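Local coordinates for uncharacterized protein (Nostoc punctiforme, PDB 2R3S) that is not characterised in function but probably transfers methyl groups from S-adenosylmethionine to a hydroxyl oxygen of an unidentified substrate, as a dimer, at residues 22-27 and 96-101; 27-32 and 57-62; 104-109 and 292-297; 111-116 and 287-292; 131-136 and 196-201. All coordinates share one frame; numbering follows the deposited sequence. Where two conformers were deposited one is given.

Contact 1: 22-27 and 96-101; sequences AIKAAV and DAIEFL
The backbones stay well separated, Lys24 and Ile98 bringing their CA atoms to 7.2 Å and Val27 and Asp96 to 7.7 Å, where the second half of helix 17-28 passes a 3-10 turn that runs into the short helix 98-101. One methyl bridges most of this gap. Ile98 CD1 comes to 3.8 Å from Val27 CG1 and 4.0 Å from Val27 CB, the two side chains lying alongside and pointing opposite ways. The Ile98 CG1 branch is set between backbone N and carbonyl carbon (chi1 65°) and then runs straight out, which carries CD1 to the helix. On the adjoining turn the same methyl touches Lys24 CG at 4.2 Å, at the root of an extended chain. Val27 CG1 also borders Asp96 OD1, 4.2 Å away, but this is mere proximity: Asp96 is engaged by a salt bridge to Arg88 and a hydrogen bond from Tyr93, whose side chain also packs on Val27. Phe10 of the second subunit packs on Ile23, and its Phe11 on Ala97. Light apolar packing thus joins helix 17-28 of the O-methyltransferase dimerisation domain to the short helix 98-101, whose Phe100 packs on helix 136-143.

Contact 2: 27-32 and 57-62; sequences VELNVF and RMLCDY
In the winged-helix-like core of the dimerisation domain, Leu29 and Val31 at the junction of helices 17-28 and 31-35 lean on Leu59 and Cys60 of helix 53-65. The contact is purely apolar and rather loose. Val31 forks over the partner helix: its CG2 meets Leu59 CD2 at 4.1 Å, the two side chains crossing at a slant, while CG1 lies 4.2 Å from Cys60 SG. Leu59 holds CG opposite its own backbone N (chi1 -176°), which extends the side chain toward the junction and lets the same CD2 also border Leu29 CD1 at 4.4 Å. A Schellman motif ends helix 17-28 at Asn30 (phi 63°), with Asn30 N bonded to Val27 O at 3.1 Å and Val31 N probably to Ala26 O, so the chain turns between Leu29 and Val31. The side-chain oxygen of Asn30 accepts from Arg88. Tyr76 and Met69 pack on Cys60, and Val117 of the second subunit packs on Leu29. This is core packing of a winged-helix-like fold, helices 31-35, 42-49 and 53-65 followed by the hairpin of strands 69-72 and 75-78, consistent with the helix-turn-helix clan of the domain.

Contact 3: 104-109 and 292-297; sequences PMITNG and LATTPN
Thr294 faces Ile106 near the end of helix 282-294, and its side chain divides at CB into two branches with different tasks. CG2 lies opposite the carbonyl carbon and reaches across to the other segment, 4.0 Å from Ile106 O and 4.5 Å from Ile106 CD1, so the methyl rests against backbone and side chain of one residue. OG1 occupies the position between backbone N and carbonyl carbon (chi1 65°) and turns back into its own helix, bonding to Val290 O; this fixes the rotation that keeps CG2 on Ile106. One residue earlier the chains come much nearer, with 4.7 Å between the CA atoms of Ala293 and Gly109, an approach helped by the lack of a side chain on Gly109. Gly109 CA gives a bent CA-H...O contact to Ala293 O at 3.5 Å, and Ala293 CB sits 3.7 Å from Gly109 O. Water 1 spans the same spot, donating to Gly109 O at 2.9 Å and to Ala293 O at 2.8 Å; the latter carbonyl also accepts from Thr122 OG1. Tyr17 of the second subunit lies on Ile106. The last turn of helix 282-294 thus meets helix 113-119 through Ala293, on which Leu113 packs, and the 104-109 segment through Ala293 and Thr294, while Val136 of helix 136-143 covers Ile106.

Contact 4: 111-116 and 287-292; sequences NDLTAA and FSLVML
Apolar contacts between Leu113, Ala116, Leu289 and Leu292 join the first turn of helix 113-119 to helix 282-294. Leu113 CD2 meets Leu289 CD2 at 3.9 Å, the two side chains crossing at about a right angle. Its other methyl, CD1, borders Leu292 CD2 more loosely at 4.4 Å, so Leu113 spans two residues one helical turn apart. Leu113 keeps CG roughly opposite its backbone N (chi1 -160°), and this brings its methyls to the partner helix although the side chain does not start out straight at it. Ala116 fits closer in: its CB lies 4.0 Å from Leu292 CG, and the CA atoms of the pair are 6.6 Å apart.

Contacts of methyls with carbonyl oxygens complete the Ala116 and Leu292 pair in both directions. Leu292 CD1 approaches Ala116 O at 3.5 Å, and Ala116 CB in turn faces Leu292 O. No hydrogen bond crosses between the segments.

Hydrogen bonding instead starts the shorter helix. Asp112 is the N-cap, and its OD1 accepts from Ala115 N at 3.3 Å, with the donor well above the carboxylate plane. Thr114 OG1 bonds to Glu28 of the second subunit.

Ala21 of that subunit packs on Leu113 and its Tyr62 on Leu289, so both helices of the pair also face the partner chain. Helix-on-helix packing through leucine and alanine, shared with helices of the partner's dimerisation domain, fits the intertwined dimers known for this O-methyltransferase family.

Contact 5: 131-136 and 196-201; sequences SPEHPV and DWASVL
CH-pi contacts carry this surface meeting, in which the type II beta turn Ser131 to His134 lays its backbone over one face of the Trp197 indole. Glu133 CA stands 3.7 Å from the centroid of the five-membered ring, nearly on its normal, and Pro132 CA 4.0 Å from that of the six-membered ring, nearer the rim. Glu133 N lies above the middle of the indole.

Apolar packing adds Pro132 CB, 4.1 Å from Trp197 CH2; Glu133 CG comes close to Trp197 CE3, at 3.4 Å.

Water bonds do the polar work. Glu133 OE2 accepts from water 3 at 2.8 Å and water 4 at 2.6 Å, which in turn accept from Ser199 N and Ala198 N at the start of helix 198-211. Water 2 links Ser131 O to Trp197 NE1, weakly on the indole side.

With the indole cut back to an alanine, Pro132 and the Glu133 backbone would probably lose the face they rest on, and water 2 its NE1 partner. Trp197 follows Asp196 at the C-terminal end of strand 191-196, a region that in related methyltransferases lies by the S-adenosylmethionine pocket. The Glu133 carboxylate probably feels the helix start only weakly, through the waters, while the indole face supplies the direct hold.

In the fold
Along the chain contact 2 is nested inside contact 1; they share Val27, their centres about 12 Å apart, on helix 17-28 of the dimerisation domain. Contacts 3 and 4, sharing Leu292 on helix 282-294, have centres about 6 Å apart; contact 4 is nested inside contact 3, and contact 5 inside both. Contact 5 sits where strand 191-196 of the seven-stranded Rossmann-like sheet gives way to helix 198-211. Its centre is about 34 Å from that of contact 2. Helices 98-101 and 104-107 bridge the halves: Phe100 and Met105 both pack on Val136. The dimer interface runs through contacts 1 to 4, while contact 5, joined to contact 3 through Met105, lies away from the partner chain.

Contact 1: 22-27 and 96-101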
# COMPACT_ATOMS: atom_id res chain seq x y z
N ALA A 22 8.57 2.02 0.87
CA ALA A 22 9.85 1.55 0.35
C ALA A 22 10.22 2.25 -0.96
O ALA A 22 11.37 2.69 -1.11
CB ALA A 22 9.83 0.03 0.16
N ILE A 23 9.27 2.37 -1.90
CA ILE A 23 9.57 3.05 -3.18
C ILE A 23 9.77 4.54 -3.01
O ILE A 23 10.58 5.15 -3.70
CB ILE A 23 8.53 2.75 -4.31
CG1 ILE A 23 9.15 3.06 -5.68
CG2 ILE A 23 7.23 3.54 -4.10
CD1 ILE A 23 10.43 2.32 -5.96
N LYS A 24 9.05 5.15 -2.06
CA LYS A 24 9.28 6.54 -1.74
C LYS A 24 10.70 6.75 -1.22
O LYS A 24 11.41 7.64 -1.70
CB LYS A 24 8.25 7.02 -0.72
CG LYS A 24 8.41 8.46 -0.29
CD LYS A 24 7.30 8.90 0.66
CE LYS A 24 7.54 10.32 1.11
NZ LYS A 24 6.35 10.91 1.68
N ALA A 25 11.15 5.93 -0.27
CA ALA A 25 12.53 6.04 0.23
C ALA A 25 13.56 5.83 -0.86
O ALA A 25 14.53 6.58 -0.95
CB ALA A 25 12.79 5.06 1.41
N ALA A 26 13.36 4.81 -1.70
CA ALA A 26 14.28 4.54 -2.80
C ALA A 26 14.41 5.75 -3.72
O ALA A 26 15.51 6.13 -4.11
CB ALA A 26 13.84 3.26 -3.61
N VAL A 27 13.30 6.39 -4.05
CA VAL A 27 13.32 7.53 -4.96
C VAL A 27 13.97 8.76 -4.33
O VAL A 27 14.82 9.42 -4.96
CB VAL A 27 11.90 7.89 -5.48
CG1 VAL A 27 11.93 9.24 -6.15
CG2 VAL A 27 11.41 6.82 -6.46
N ASP A 96 9.78 11.40 -10.00
CA ASP A 96 9.32 12.54 -9.21
C ASP A 96 7.81 12.72 -9.26
O ASP A 96 7.29 13.64 -8.62
CB ASP A 96 10.08 13.80 -9.58
CG ASP A 96 11.59 13.71 -9.20
OD1 ASP A 96 12.02 12.81 -8.43
OD2 ASP A 96 12.35 14.54 -9.71
N ALA A 97 7.10 11.84 -9.95
CA ALA A 97 5.63 11.82 -9.87
C ALA A 97 5.17 11.68 -8.42
O ALA A 97 4.06 12.12 -8.08
CB ALA A 97 5.01 10.68 -10.76
N ILE A 98 5.99 11.08 -7.56
CA ILE A 98 5.62 10.92 -6.14
C ILE A 98 5.39 12.27 -5.45
O ILE A 98 4.74 12.33 -4.40
CB ILE A 98 6.67 10.09 -5.29
CG1 ILE A 98 8.03 10.82 -5.19
CG2 ILE A 98 6.83 8.67 -5.84
CD1 ILE A 98 8.98 10.23 -4.04
N GLU A 99 5.90 13.36 -6.00
CA GLU A 99 5.65 14.68 -5.42
C GLU A 99 4.17 15.07 -5.40
O GLU A 99 3.73 15.82 -4.52
CB GLU A 99 6.48 15.75 -6.12
CG GLU A 99 7.97 15.68 -5.71
CD GLU A 99 8.86 16.63 -6.53
OE1 GLU A 99 8.31 17.53 -7.24
OE2 GLU A 99 10.11 16.47 -6.48
N PHE A 100 3.43 14.56 -6.37
CA PHE A 100 1.98 14.62 -6.37
C PHE A 100 1.38 13.36 -5.73
O PHE A 100 0.61 13.47 -4.77
CB PHE A 100 1.43 14.80 -7.80
CG PHE A 100 -0.07 14.67 -7.87
CD1 PHE A 100 -0.89 15.72 -7.48
CD2 PHE A 100 -0.64 13.50 -8.28
CE1 PHE A 100 -2.26 15.58 -7.49
CE2 PHE A 100 -2.02 13.36 -8.29
CZ PHE A 100 -2.83 14.40 -7.90
N LEU A 101 1.76 12.17 -6.24
CA LEU A 101 1.05 10.93 -5.90
C LEU A 101 1.14 10.56 -4.43
O LEU A 101 0.21 9.98 -3.88
CB LEU A 101 1.50 9.77 -6.78
CG LEU A 101 1.15 9.85 -8.27
CD1 LEU A 101 1.89 8.74 -8.97
CD2 LEU A 101 -0.38 9.73 -8.48

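Contact 2: 27-32 and 57-62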
# COMPACT_ATOMS: atom_id res chain seq x y z
N VAL A 27 13.30 6.39 -4.05
CA VAL A 27 13.32 7.53 -4.96
C VAL A 27 13.97 8.76 -4.33
O VAL A 27 14.82 9.42 -4.96
CB VAL A 27 11.90 7.89 -5.48
CG1 VAL A 27 11.93 9.24 -6.15
CG2 VAL A 27 11.41 6.82 -6.46
N GLU A 28 13.56 9.06 -3.10
CA GLU A 28 14.12 10.17 -2.35
C GLU A 28 15.62 10.02 -2.13
O GLU A 28 16.32 10.99 -2.09
CB GLU A 28 13.45 10.31 -0.99
CG GLU A 28 12.03 10.76 -1.06
CD GLU A 28 11.37 10.93 0.28
OE1 GLU A 28 11.83 10.37 1.29
OE2 GLU A 28 10.34 11.59 0.28
N LEU A 29 16.10 8.79 -2.01
CA LEU A 29 17.52 8.56 -1.77
C LEU A 29 18.32 8.37 -3.05
O LEU A 29 19.53 8.19 -3.00
CB LEU A 29 17.71 7.36 -0.84
CG LEU A 29 17.24 7.56 0.60
CD1 LEU A 29 17.38 6.25 1.39
CD2 LEU A 29 18.02 8.67 1.25
N ASN A 30 17.66 8.41 -4.20
CA ASN A 30 18.31 8.23 -5.49
C ASN A 30 18.94 6.85 -5.69
O ASN A 30 19.88 6.69 -6.46
CB ASN A 30 19.34 9.32 -5.74
CG ASN A 30 18.73 10.58 -6.30
OD1 ASN A 30 17.51 10.74 -6.35
ND2 ASN A 30 19.59 11.51 -6.73
N VAL A 31 18.39 5.83 -5.04
CA VAL A 31 19.01 4.52 -5.08
C VAL A 31 19.19 4.03 -6.52
O VAL A 31 20.24 3.51 -6.87
CB VAL A 31 18.20 3.47 -4.29
CG1 VAL A 31 18.85 2.13 -4.45
CG2 VAL A 31 18.08 3.87 -2.79
N PHE A 32 18.16 4.19 -7.34
CA PHE A 32 18.20 3.65 -8.72
C PHE A 32 19.21 4.37 -9.61
O PHE A 32 19.81 3.75 -10.47
CB PHE A 32 16.82 3.77 -9.36
CG PHE A 32 15.73 3.19 -8.54
CD1 PHE A 32 15.60 1.81 -8.42
CD2 PHE A 32 14.84 4.01 -7.85
CE1 PHE A 32 14.58 1.25 -7.64
CE2 PHE A 32 13.81 3.45 -7.08
CZ PHE A 32 13.68 2.08 -6.99
N ARG A 57 20.87 -2.06 2.88
CA ARG A 57 20.75 -3.49 2.61
C ARG A 57 19.32 -3.96 2.78
O ARG A 57 18.82 -4.75 1.98
CB ARG A 57 21.65 -4.30 3.55
CG ARG A 57 21.58 -5.82 3.37
CD ARG A 57 20.63 -6.49 4.35
NE ARG A 57 21.06 -6.29 5.73
CZ ARG A 57 20.39 -6.70 6.80
NH1 ARG A 57 19.24 -7.35 6.68
NH2 ARG A 57 20.88 -6.47 8.01
N MSE A 58 18.68 -3.52 3.87
CA MSE A 58 17.30 -3.92 4.16
C MSE A 58 16.33 -3.35 3.12
O MSE A 58 15.46 -4.07 2.63
CB MSE A 58 16.94 -3.50 5.58
CG MSE A 58 17.78 -4.25 6.58
SE MSE A 58 18.08 -3.38 8.28
CE MSE A 58 16.91 -4.52 9.39
N LEU A 59 16.50 -2.07 2.75
CA LEU A 59 15.72 -1.48 1.64
C LEU A 59 15.90 -2.23 0.31
O LEU A 59 14.93 -2.53 -0.38
CB LEU A 59 16.04 0.03 1.48
CG LEU A 59 15.22 0.82 0.42
CD1 LEU A 59 13.71 0.80 0.73
CD2 LEU A 59 15.79 2.26 0.26
N CYS A 60 17.14 -2.48 -0.09
CA CYS A 60 17.42 -3.09 -1.40
C CYS A 60 16.96 -4.54 -1.48
O CYS A 60 16.43 -4.94 -2.49
CB CYS A 60 18.90 -2.99 -1.74
SG CYS A 60 19.43 -1.27 -2.12
N ASP A 61 17.14 -5.32 -0.41
CA ASP A 61 16.59 -6.70 -0.39
C ASP A 61 15.07 -6.66 -0.59
O ASP A 61 14.53 -7.44 -1.36
CB ASP A 61 16.89 -7.41 0.92
CG ASP A 61 18.33 -7.82 1.05
OD1 ASP A 61 19.02 -7.97 0.02
OD2 ASP A 61 18.78 -8.00 2.20
N TYR A 62 14.40 -5.72 0.06
CA TYR A 62 12.96 -5.54 -0.10
C TYR A 62 12.61 -5.13 -1.52
O TYR A 62 11.68 -5.66 -2.11
CB TYR A 62 12.45 -4.51 0.91
CG TYR A 62 10.95 -4.38 1.01
CD1 TYR A 62 10.25 -3.50 0.20
CD2 TYR A 62 10.22 -5.15 1.91
CE1 TYR A 62 8.87 -3.38 0.29
CE2 TYR A 62 8.85 -5.04 2.00
CZ TYR A 62 8.18 -4.17 1.19
OH TYR A 62 6.83 -4.04 1.30

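Contact 3: 104-109 and 292-297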
# COMPACT_ATOMS: atom_id res chain seq x y z
N PRO A 104 0.83 14.56 0.86
CA PRO A 104 -0.17 14.34 1.91
C PRO A 104 -1.52 14.92 1.53
O PRO A 104 -2.54 14.46 2.02
CB PRO A 104 0.41 15.02 3.14
CG PRO A 104 1.62 15.78 2.69
CD PRO A 104 2.02 15.28 1.34
N MSE A 105 -1.53 15.88 0.63
CA MSE A 105 -2.75 16.49 0.12
C MSE A 105 -3.60 15.47 -0.64
O MSE A 105 -4.80 15.62 -0.76
CB MSE A 105 -2.38 17.69 -0.77
CG MSE A 105 -1.49 18.73 -0.05
SE MSE A 105 -1.06 20.35 -1.05
CE MSE A 105 0.67 19.83 -1.82
N ILE A 106 -2.95 14.43 -1.15
CA ILE A 106 -3.65 13.30 -1.79
C ILE A 106 -3.80 12.12 -0.81
O ILE A 106 -4.90 11.62 -0.62
CB ILE A 106 -2.91 12.85 -3.07
CG1 ILE A 106 -2.98 13.96 -4.12
CG2 ILE A 106 -3.53 11.57 -3.63
CD1 ILE A 106 -4.47 14.40 -4.45
N THR A 107 -2.71 11.70 -0.16
CA THR A 107 -2.72 10.49 0.68
C THR A 107 -3.57 10.60 1.96
O THR A 107 -4.06 9.59 2.45
CB THR A 107 -1.28 10.03 1.09
OG1 THR A 107 -0.71 10.98 1.98
CG2 THR A 107 -0.34 9.83 -0.12
N ASN A 108 -3.74 11.82 2.49
CA ASN A 108 -4.62 12.06 3.63
C ASN A 108 -6.07 11.64 3.43
O ASN A 108 -6.69 11.23 4.38
CB ASN A 108 -4.64 13.53 4.04
CG ASN A 108 -3.42 13.95 4.80
OD1 ASN A 108 -2.56 13.14 5.18
ND2 ASN A 108 -3.32 15.26 5.03
N GLY A 109 -6.62 11.75 2.22
CA GLY A 109 -7.96 11.21 1.95
C GLY A 109 -8.11 9.72 2.27
O GLY A 109 -9.19 9.25 2.63
N LEU A 292 -13.50 8.95 -4.52
CA LEU A 292 -14.18 8.90 -3.23
C LEU A 292 -13.34 9.53 -2.13
O LEU A 292 -13.86 10.26 -1.27
CB LEU A 292 -14.54 7.46 -2.84
CG LEU A 292 -15.17 7.20 -1.47
CD1 LEU A 292 -16.60 7.74 -1.33
CD2 LEU A 292 -15.14 5.72 -1.15
N ALA A 293 -12.05 9.20 -2.12
CA ALA A 293 -11.18 9.66 -1.05
C ALA A 293 -10.93 11.17 -1.07
O ALA A 293 -10.74 11.77 -0.03
CB ALA A 293 -9.84 8.89 -1.04
N THR A 294 -10.94 11.77 -2.26
CA THR A 294 -10.38 13.11 -2.41
C THR A 294 -11.35 14.21 -2.86
O THR A 294 -10.99 15.37 -2.80
CB THR A 294 -9.21 13.12 -3.41
OG1 THR A 294 -9.68 12.77 -4.72
CG2 THR A 294 -8.05 12.20 -2.97
N THR A 295 -12.53 13.84 -3.36
CA THR A 295 -13.52 14.77 -3.89
C THR A 295 -14.88 14.44 -3.23
O THR A 295 -15.08 13.31 -2.73
CB THR A 295 -13.66 14.69 -5.43
OG1 THR A 295 -14.36 13.50 -5.80
CG2 THR A 295 -12.31 14.73 -6.16
N PRO A 296 -15.80 15.44 -3.15
CA PRO A 296 -17.12 15.16 -2.56
C PRO A 296 -18.07 14.27 -3.38
O PRO A 296 -18.79 13.51 -2.77
CB PRO A 296 -17.73 16.58 -2.36
CG PRO A 296 -16.52 17.53 -2.43
CD PRO A 296 -15.62 16.87 -3.45
N ASN A 297 -18.09 14.40 -4.70
CA ASN A 297 -19.01 13.72 -5.60
C ASN A 297 -18.35 13.25 -6.90
O ASN A 297 -19.05 12.99 -7.88
CB ASN A 297 -20.17 14.66 -6.02
CG ASN A 297 -20.64 15.61 -4.92
OD1 ASN A 297 -21.16 15.19 -3.88
ND2 ASN A 297 -20.49 16.93 -5.17
O HOH W 1 -11.40 11.08 2.62

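Contact 4: 111-116 and 287-292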
# COMPACT_ATOMS: atom_id res chain seq x y z
N ASN A 111 -6.30 8.19 4.72
CA ASN A 111 -6.13 7.98 6.14
C ASN A 111 -7.43 7.54 6.83
O ASN A 111 -7.37 6.78 7.78
CB ASN A 111 -5.61 9.24 6.84
CG ASN A 111 -4.12 9.52 6.56
OD1 ASN A 111 -3.38 8.68 6.03
ND2 ASN A 111 -3.67 10.72 6.95
N ASP A 112 -8.58 8.05 6.41
CA ASP A 112 -9.87 7.51 6.90
C ASP A 112 -10.84 7.31 5.75
O ASP A 112 -11.74 8.10 5.52
CB ASP A 112 -10.48 8.39 8.00
CG ASP A 112 -11.41 7.59 8.98
OD1 ASP A 112 -11.79 6.42 8.73
OD2 ASP A 112 -11.73 8.18 10.04
N LEU A 113 -10.61 6.24 5.02
CA LEU A 113 -11.47 5.84 3.94
C LEU A 113 -12.79 5.34 4.51
O LEU A 113 -13.82 5.49 3.87
CB LEU A 113 -10.77 4.77 3.11
CG LEU A 113 -11.20 4.49 1.69
CD1 LEU A 113 -11.25 5.76 0.83
CD2 LEU A 113 -10.23 3.45 1.11
N THR A 114 -12.78 4.81 5.74
CA THR A 114 -14.02 4.41 6.39
C THR A 114 -14.98 5.58 6.48
O THR A 114 -16.16 5.43 6.18
CB THR A 114 -13.81 3.83 7.78
OG1 THR A 114 -12.88 2.74 7.72
CG2 THR A 114 -15.15 3.33 8.34
N ALA A 115 -14.46 6.75 6.87
CA ALA A 115 -15.20 8.00 6.95
C ALA A 115 -15.80 8.37 5.61
O ALA A 115 -16.97 8.76 5.54
CB ALA A 115 -14.30 9.13 7.45
N ALA A 116 -15.00 8.30 4.54
CA ALA A 116 -15.49 8.58 3.19
C ALA A 116 -16.58 7.62 2.73
O ALA A 116 -17.53 8.02 2.06
CB ALA A 116 -14.32 8.58 2.17
N PHE A 287 -9.73 4.08 -10.22
CA PHE A 287 -9.69 5.52 -9.98
C PHE A 287 -10.94 6.02 -9.21
O PHE A 287 -10.89 7.02 -8.51
CB PHE A 287 -9.50 6.25 -11.32
CG PHE A 287 -9.06 7.69 -11.17
CD1 PHE A 287 -7.78 8.00 -10.79
CD2 PHE A 287 -9.96 8.73 -11.38
CE1 PHE A 287 -7.40 9.32 -10.63
CE2 PHE A 287 -9.59 10.03 -11.20
CZ PHE A 287 -8.30 10.32 -10.85
N SER A 288 -12.05 5.27 -9.25
CA SER A 288 -13.22 5.69 -8.52
C SER A 288 -12.97 5.79 -6.98
O SER A 288 -13.52 6.68 -6.32
CB SER A 288 -14.45 4.84 -8.89
OG SER A 288 -14.59 3.70 -8.08
N LEU A 289 -12.11 4.93 -6.44
CA LEU A 289 -11.75 5.01 -5.04
C LEU A 289 -10.96 6.30 -4.79
O LEU A 289 -11.18 6.94 -3.77
CB LEU A 289 -10.95 3.79 -4.57
CG LEU A 289 -10.90 3.50 -3.07
CD1 LEU A 289 -12.20 2.92 -2.57
CD2 LEU A 289 -9.71 2.58 -2.68
N VAL A 290 -10.09 6.68 -5.72
CA VAL A 290 -9.39 7.94 -5.62
C VAL A 290 -10.37 9.12 -5.53
O VAL A 290 -10.23 10.01 -4.67
CB VAL A 290 -8.38 8.11 -6.78
CG1 VAL A 290 -7.67 9.43 -6.68
CG2 VAL A 290 -7.35 6.97 -6.74
N MSE A 291 -11.41 9.10 -6.37
CA MSE A 291 -12.43 10.13 -6.36
C MSE A 291 -13.23 10.12 -5.08
O MSE A 291 -13.58 11.17 -4.57
CB MSE A 291 -13.34 10.02 -7.58
CG MSE A 291 -12.61 10.28 -8.90
SE MSE A 291 -11.94 12.13 -9.01
CE MSE A 291 -10.16 11.94 -8.14
N LEU A 292 -13.50 8.95 -4.52
CA LEU A 292 -14.18 8.90 -3.23
C LEU A 292 -13.34 9.53 -2.13
O LEU A 292 -13.86 10.26 -1.27
CB LEU A 292 -14.54 7.46 -2.84
CG LEU A 292 -15.17 7.20 -1.47
CD1 LEU A 292 -16.60 7.74 -1.33
CD2 LEU A 292 -15.14 5.72 -1.15

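Contact 5: 131-136 and 196-201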
# COMPACT_ATOMS: atom_id res chain seq x y z
N SER A 131 -11.25 22.59 -3.34
CA SER A 131 -11.24 23.97 -2.81
C SER A 131 -10.50 24.90 -3.78
O SER A 131 -9.57 24.47 -4.45
CB SER A 131 -10.65 24.05 -1.40
OG SER A 131 -9.30 23.63 -1.34
N PRO A 132 -10.97 26.16 -3.91
CA PRO A 132 -10.33 27.12 -4.82
C PRO A 132 -8.82 27.23 -4.66
O PRO A 132 -8.31 27.34 -3.54
CB PRO A 132 -11.01 28.43 -4.45
CG PRO A 132 -12.35 28.01 -4.03
CD PRO A 132 -12.14 26.76 -3.25
N GLU A 133 -8.14 27.18 -5.80
CA GLU A 133 -6.70 27.30 -5.88
C GLU A 133 -5.92 26.35 -4.97
O GLU A 133 -4.87 26.72 -4.41
CB GLU A 133 -6.31 28.75 -5.62
CG GLU A 133 -7.09 29.72 -6.51
CD GLU A 133 -6.65 31.17 -6.33
OE1 GLU A 133 -6.90 31.72 -5.24
OE2 GLU A 133 -6.08 31.75 -7.29
N HIS A 134 -6.41 25.12 -4.82
CA HIS A 134 -5.75 24.15 -3.97
C HIS A 134 -4.35 23.91 -4.55
O HIS A 134 -4.21 23.74 -5.78
CB HIS A 134 -6.54 22.84 -3.91
CG HIS A 134 -6.15 21.94 -2.77
ND1 HIS A 134 -4.88 21.41 -2.64
CD2 HIS A 134 -6.85 21.49 -1.71
CE1 HIS A 134 -4.83 20.67 -1.55
NE2 HIS A 134 -6.01 20.71 -0.96
N PRO A 135 -3.30 23.97 -3.70
CA PRO A 135 -1.92 23.87 -4.21
C PRO A 135 -1.51 22.49 -4.74
O PRO A 135 -0.48 22.38 -5.39
CB PRO A 135 -1.08 24.27 -3.00
CG PRO A 135 -1.91 23.89 -1.83
CD PRO A 135 -3.32 24.19 -2.24
N VAL A 136 -2.30 21.46 -4.47
CA VAL A 136 -2.01 20.13 -4.99
C VAL A 136 -1.99 20.12 -6.53
O VAL A 136 -1.34 19.27 -7.13
CB VAL A 136 -2.94 19.04 -4.37
CG1 VAL A 136 -4.33 19.00 -5.05
CG2 VAL A 136 -2.24 17.68 -4.39
N ASP A 196 -7.32 27.76 -15.85
CA ASP A 196 -7.03 27.07 -14.58
C ASP A 196 -6.87 28.11 -13.48
O ASP A 196 -7.00 29.30 -13.74
CB ASP A 196 -5.77 26.19 -14.68
CG ASP A 196 -5.87 24.90 -13.86
OD1 ASP A 196 -6.28 24.96 -12.68
OD2 ASP A 196 -5.51 23.82 -14.39
N TRP A 197 -6.57 27.67 -12.27
CA TRP A 197 -6.21 28.61 -11.22
C TRP A 197 -4.90 29.32 -11.61
O TRP A 197 -4.05 28.76 -12.29
CB TRP A 197 -6.06 27.91 -9.88
CG TRP A 197 -7.25 27.08 -9.50
CD1 TRP A 197 -7.29 25.72 -9.38
CD2 TRP A 197 -8.56 27.55 -9.18
NE1 TRP A 197 -8.54 25.31 -9.00
CE2 TRP A 197 -9.35 26.41 -8.88
CE3 TRP A 197 -9.15 28.82 -9.11
CZ2 TRP A 197 -10.70 26.50 -8.50
CZ3 TRP A 197 -10.49 28.91 -8.74
CH2 TRP A 197 -11.25 27.76 -8.45
N ALA A 198 -4.76 30.57 -11.18
CA ALA A 198 -3.62 31.39 -11.60
C ALA A 198 -2.26 30.74 -11.33
O ALA A 198 -1.38 30.79 -12.18
CB ALA A 198 -3.68 32.79 -10.95
N SER A 199 -2.07 30.16 -10.15
CA SER A 199 -0.78 29.57 -9.81
C SER A 199 -0.47 28.33 -10.66
O SER A 199 0.70 27.99 -10.86
CB SER A 199 -0.76 29.20 -8.34
OG SER A 199 -1.74 28.21 -8.03
N VAL A 200 -1.51 27.68 -11.19
CA VAL A 200 -1.30 26.51 -12.06
C VAL A 200 -0.92 26.95 -13.46
O VAL A 200 -0.01 26.38 -14.05
CB VAL A 200 -2.55 25.60 -12.09
CG1 VAL A 200 -2.34 24.43 -13.07
CG2 VAL A 200 -2.88 25.10 -10.66
N LEU A 201 -1.60 27.96 -13.97
CA LEU A 201 -1.28 28.54 -15.28
C LEU A 201 0.14 29.08 -15.40
O LEU A 201 0.65 29.22 -16.52
CB LEU A 201 -2.27 29.64 -15.64
CG LEU A 201 -3.70 29.21 -15.90
CD1 LEU A 201 -4.60 30.43 -15.88
CD2 LEU A 201 -3.79 28.44 -17.21
O HOH W 2 -8.91 22.91 -6.65
O HOH W 3 -3.83 30.19 -7.80
O HOH W 4 -6.99 31.88 -9.75